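Long-range contact in ASCH domain (Vibrio cholerae TMA 21, PDB 3S9X), which is of unknown function but, as an ASCH domain of the PUA clan, probably binds RNA or another nucleic acid: residues A[58-70]-A[128-141]. Residues are numbered along the deposited sequence; the frame is centred on the assembly and turned at random.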
# COMPACT_ATOMS: atom_id res chain seq x y z
N ALA A 58 1.43 -5.57 4.68
CA ALA A 58 -0.00 -5.27 4.55
C ALA A 58 -0.15 -3.78 4.73
O ALA A 58 0.71 -3.07 5.28
CB ALA A 58 -0.82 -6.04 5.57
N SER A 59 -1.28 -3.29 4.26
CA SER A 59 -1.71 -1.91 4.41
C SER A 59 -3.21 -1.83 4.36
O SER A 59 -3.84 -2.80 3.99
CB SER A 59 -1.09 -1.06 3.35
OG SER A 59 -1.59 -1.31 2.06
N CYS A 60 -3.78 -0.67 4.70
CA CYS A 60 -5.20 -0.52 4.61
C CYS A 60 -5.56 0.94 4.23
O CYS A 60 -4.72 1.85 4.21
CB CYS A 60 -5.86 -0.87 5.95
SG CYS A 60 -5.54 0.20 7.32
N SER A 61 -6.82 1.09 3.84
CA SER A 61 -7.38 2.37 3.45
C SER A 61 -8.89 2.38 3.71
O SER A 61 -9.51 1.34 3.84
CB SER A 61 -7.11 2.59 1.98
OG SER A 61 -7.67 1.63 1.11
N LEU A 62 -9.48 3.57 3.75
CA LEU A 62 -10.91 3.69 3.92
C LEU A 62 -11.66 3.20 2.71
O LEU A 62 -11.41 3.59 1.59
CB LEU A 62 -11.34 5.12 4.20
CG LEU A 62 -10.78 5.80 5.46
CD1 LEU A 62 -11.14 7.30 5.42
CD2 LEU A 62 -11.37 5.14 6.71
N GLU A 63 -12.61 2.32 2.95
CA GLU A 63 -13.44 1.82 1.83
C GLU A 63 -14.25 2.92 1.12
O GLU A 63 -14.52 2.82 -0.07
CB GLU A 63 -14.36 0.75 2.35
CG GLU A 63 -14.97 -0.06 1.22
CD GLU A 63 -16.26 0.44 0.72
OE1 GLU A 63 -16.94 1.23 1.40
OE2 GLU A 63 -16.58 0.03 -0.42
N TYR A 64 -14.54 3.99 1.84
CA TYR A 64 -15.25 5.14 1.35
C TYR A 64 -14.65 5.64 0.05
O TYR A 64 -15.37 6.07 -0.88
CB TYR A 64 -15.20 6.26 2.38
CG TYR A 64 -16.13 7.43 2.08
CD1 TYR A 64 -17.42 7.46 2.60
CD2 TYR A 64 -15.71 8.50 1.35
CE1 TYR A 64 -18.26 8.50 2.38
CE2 TYR A 64 -16.54 9.60 1.16
CZ TYR A 64 -17.81 9.58 1.69
OH TYR A 64 -18.67 10.64 1.48
N TRP A 65 -13.32 5.55 -0.09
CA TRP A 65 -12.67 6.03 -1.32
C TRP A 65 -13.16 5.30 -2.55
O TRP A 65 -13.17 5.81 -3.70
CB TRP A 65 -11.15 5.88 -1.24
CG TRP A 65 -10.51 6.86 -0.33
CD1 TRP A 65 -9.99 6.59 0.88
CD2 TRP A 65 -10.35 8.27 -0.53
NE1 TRP A 65 -9.46 7.72 1.43
CE2 TRP A 65 -9.63 8.76 0.56
CE3 TRP A 65 -10.63 9.15 -1.60
CZ2 TRP A 65 -9.29 10.10 0.70
CZ3 TRP A 65 -10.25 10.50 -1.49
CH2 TRP A 65 -9.59 10.97 -0.35
N TYR A 66 -13.49 4.04 -2.38
CA TYR A 66 -13.83 3.19 -3.52
C TYR A 66 -15.32 3.25 -3.76
O TYR A 66 -15.76 3.57 -4.85
CB TYR A 66 -13.37 1.76 -3.33
CG TYR A 66 -11.92 1.72 -2.88
CD1 TYR A 66 -10.85 1.87 -3.75
CD2 TYR A 66 -11.61 1.64 -1.52
CE1 TYR A 66 -9.55 1.96 -3.28
CE2 TYR A 66 -10.29 1.77 -1.04
CZ TYR A 66 -9.27 1.88 -1.93
OH TYR A 66 -7.96 1.97 -1.51
N SER A 67 -16.11 3.02 -2.72
CA SER A 67 -17.55 3.03 -2.85
C SER A 67 -18.17 4.41 -3.06
O SER A 67 -19.17 4.50 -3.84
CB SER A 67 -18.20 2.34 -1.67
OG SER A 67 -17.97 3.04 -0.48
N GLN A 68 -17.60 5.46 -2.52
CA GLN A 68 -18.25 6.75 -2.63
C GLN A 68 -17.50 7.69 -3.50
O GLN A 68 -18.11 8.53 -4.19
CB GLN A 68 -18.48 7.34 -1.25
CG GLN A 68 -19.22 6.37 -0.32
CD GLN A 68 -20.61 5.91 -0.78
OE1 GLN A 68 -21.46 6.71 -1.12
NE2 GLN A 68 -20.84 4.59 -0.72
N LYS A 69 -16.17 7.55 -3.59
CA LYS A 69 -15.41 8.46 -4.37
C LYS A 69 -14.99 7.88 -5.71
O LYS A 69 -14.32 8.57 -6.49
CB LYS A 69 -14.18 8.97 -3.67
CG LYS A 69 -14.38 9.68 -2.33
CD LYS A 69 -15.55 10.69 -2.36
CE LYS A 69 -15.27 11.80 -3.28
NZ LYS A 69 -14.21 12.74 -2.76
N GLY A 70 -15.32 6.62 -5.94
CA GLY A 70 -15.11 5.97 -7.21
C GLY A 70 -13.70 5.54 -7.55
O GLY A 70 -13.41 5.25 -8.70
N HIS A 128 -3.52 5.18 12.76
CA HIS A 128 -4.57 5.18 11.78
C HIS A 128 -5.72 6.12 12.16
O HIS A 128 -6.34 6.70 11.29
CB HIS A 128 -5.06 3.76 11.50
CG HIS A 128 -4.11 2.98 10.65
ND1 HIS A 128 -3.03 2.32 11.17
CD2 HIS A 128 -4.03 2.86 9.31
CE1 HIS A 128 -2.33 1.81 10.16
NE2 HIS A 128 -2.95 2.11 9.02
N ARG A 129 -6.04 6.26 13.44
CA ARG A 129 -7.17 7.15 13.80
C ARG A 129 -6.88 8.57 13.38
O ARG A 129 -7.72 9.26 12.77
CB ARG A 129 -7.42 7.15 15.30
CG ARG A 129 -8.50 8.04 15.74
CD ARG A 129 -8.82 7.85 17.22
NE ARG A 129 -10.12 7.16 17.41
CZ ARG A 129 -11.32 7.73 17.17
NH1 ARG A 129 -11.43 8.98 16.71
NH2 ARG A 129 -12.44 7.06 17.39
N ASN A 130 -5.64 8.97 13.60
CA ASN A 130 -5.18 10.28 13.23
C ASN A 130 -5.24 10.53 11.75
O ASN A 130 -5.75 11.54 11.33
CB ASN A 130 -3.73 10.53 13.81
CG ASN A 130 -3.75 10.69 15.34
OD1 ASN A 130 -4.77 11.14 15.89
ND2 ASN A 130 -2.59 10.37 16.03
N PHE A 131 -4.69 9.60 10.99
CA PHE A 131 -4.63 9.71 9.57
C PHE A 131 -6.02 9.66 8.94
O PHE A 131 -6.33 10.50 8.08
CB PHE A 131 -3.79 8.55 9.01
CG PHE A 131 -3.76 8.54 7.53
CD1 PHE A 131 -3.09 9.56 6.83
CD2 PHE A 131 -4.43 7.62 6.83
CE1 PHE A 131 -3.09 9.61 5.50
CE2 PHE A 131 -4.43 7.67 5.42
CZ PHE A 131 -3.77 8.67 4.78
N PHE A 132 -6.86 8.73 9.41
CA PHE A 132 -8.17 8.62 8.81
C PHE A 132 -9.06 9.81 9.20
O PHE A 132 -9.91 10.24 8.42
CB PHE A 132 -8.88 7.32 9.23
CG PHE A 132 -8.30 6.06 8.66
CD1 PHE A 132 -7.75 6.06 7.38
CD2 PHE A 132 -8.27 4.89 9.36
CE1 PHE A 132 -7.22 4.90 6.84
CE2 PHE A 132 -7.68 3.70 8.80
CZ PHE A 132 -7.20 3.74 7.52
N SER A 133 -8.88 10.35 10.40
CA SER A 133 -9.67 11.55 10.80
C SER A 133 -9.40 12.73 9.87
O SER A 133 -10.34 13.40 9.46
CB SER A 133 -9.41 11.89 12.26
OG SER A 133 -9.90 10.88 13.14
N ARG A 134 -8.12 12.92 9.54
CA ARG A 134 -7.72 13.99 8.60
C ARG A 134 -8.33 13.77 7.22
O ARG A 134 -8.85 14.71 6.62
CB ARG A 134 -6.21 14.09 8.46
CG ARG A 134 -5.51 14.71 9.64
CD ARG A 134 -4.95 16.17 9.36
N GLU A 135 -8.23 12.54 6.71
CA GLU A 135 -8.84 12.23 5.40
C GLU A 135 -10.33 12.46 5.44
O GLU A 135 -10.87 13.03 4.55
CB GLU A 135 -8.62 10.77 4.89
CG GLU A 135 -7.25 10.44 4.49
CD GLU A 135 -7.18 9.11 3.74
OE1 GLU A 135 -7.94 8.21 4.12
OE2 GLU A 135 -6.33 9.01 2.84
N CYS A 136 -11.00 12.04 6.50
CA CYS A 136 -12.41 12.18 6.61
C CYS A 136 -12.81 13.69 6.58
O CYS A 136 -13.74 14.09 5.85
CB CYS A 136 -12.98 11.58 7.86
SG CYS A 136 -13.12 9.76 7.70
N HIS A 137 -12.08 14.53 7.31
CA HIS A 137 -12.39 15.95 7.29
C HIS A 137 -12.36 16.46 5.83
O HIS A 137 -13.24 17.22 5.44
CB HIS A 137 -11.42 16.77 8.17
CG HIS A 137 -11.75 18.24 8.16
ND1 HIS A 137 -12.79 18.76 8.89
CD2 HIS A 137 -11.30 19.26 7.38
CE1 HIS A 137 -12.89 20.06 8.67
NE2 HIS A 137 -12.00 20.38 7.73
N GLU A 138 -11.29 16.12 5.07
CA GLU A 138 -11.22 16.58 3.69
C GLU A 138 -12.31 16.00 2.83
O GLU A 138 -12.77 16.71 1.92
CB GLU A 138 -9.84 16.29 3.04
N LEU A 139 -12.76 14.77 3.15
CA LEU A 139 -13.90 14.17 2.45
C LEU A 139 -15.26 14.75 2.83
O LEU A 139 -16.27 14.43 2.22
CB LEU A 139 -13.92 12.66 2.69
CG LEU A 139 -12.77 11.81 2.07
CD1 LEU A 139 -12.63 10.44 2.78
CD2 LEU A 139 -13.19 11.70 0.60
N GLY A 140 -15.28 15.55 3.90
CA GLY A 140 -16.52 16.16 4.34
C GLY A 140 -17.38 15.29 5.25
O GLY A 140 -18.57 15.59 5.43
N ILE A 141 -16.74 14.32 5.89
CA ILE A 141 -17.40 13.41 6.83
C ILE A 141 -16.58 13.32 8.13
O ILE A 141 -15.46 13.82 8.20
CB ILE A 141 -17.63 12.02 6.22
CG1 ILE A 141 -16.32 11.33 5.86
CG2 ILE A 141 -18.38 12.17 4.94
CD1 ILE A 141 -16.45 9.91 5.28
O HOH W 1 -2.03 1.23 6.41
O HOH W 2 -7.51 5.80 3.32
O HOH W 3 -17.20 12.97 0.25
O HOH W 4 -15.77 14.75 -0.99
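Y64 turns its ring away from its own backbone N (chi1 -170°) and I141 lodges CG1 between its N and carbonyl carbon (chi1 63°), and the tyrosine ring and the isoleucine tip thereby meet from opposite directions. I141 CD1 lies 3.7 Å from the centroid of the Y64 ring in a CH-pi contact, and Q68 CB covers the opposite face. Next to it, L139 drives its methyls between Y64 and W65; CD2 sits over the six-membered ring of W65, 4.0 Å from its centroid, and also touches the bent chain of K69. The indole edge is occupied by E135, whose OE1 accepts a nearly straight hydrogen bond from W65 NE1 (3.1 Å). This donor approaches from well above the carboxylate plane, and a water linking OE1 to L62 N supplies a second bond. L62 places CD2 over the F132 ring, 3.9 Å from its centroid, while L62 CD1 lies 3.9 Å from C136 SG. Farther along, C60 SG lies at the edge of F132 and 3.6 Å from H128 NE2; a water joins that nitrogen to C60 N, and H128 ND1 bonds to W124 O. G140, with positive phi, forms a Schellman motif leading to I141. Helix 121-139 thus packs along strand 58-62, outermost in the mixed sheet of the ASCH domain, their local axes 31° apart, and meets helix 64-67; strand 148-158 pairs with the edge strand, and helix 108-114 touches C60 and H128.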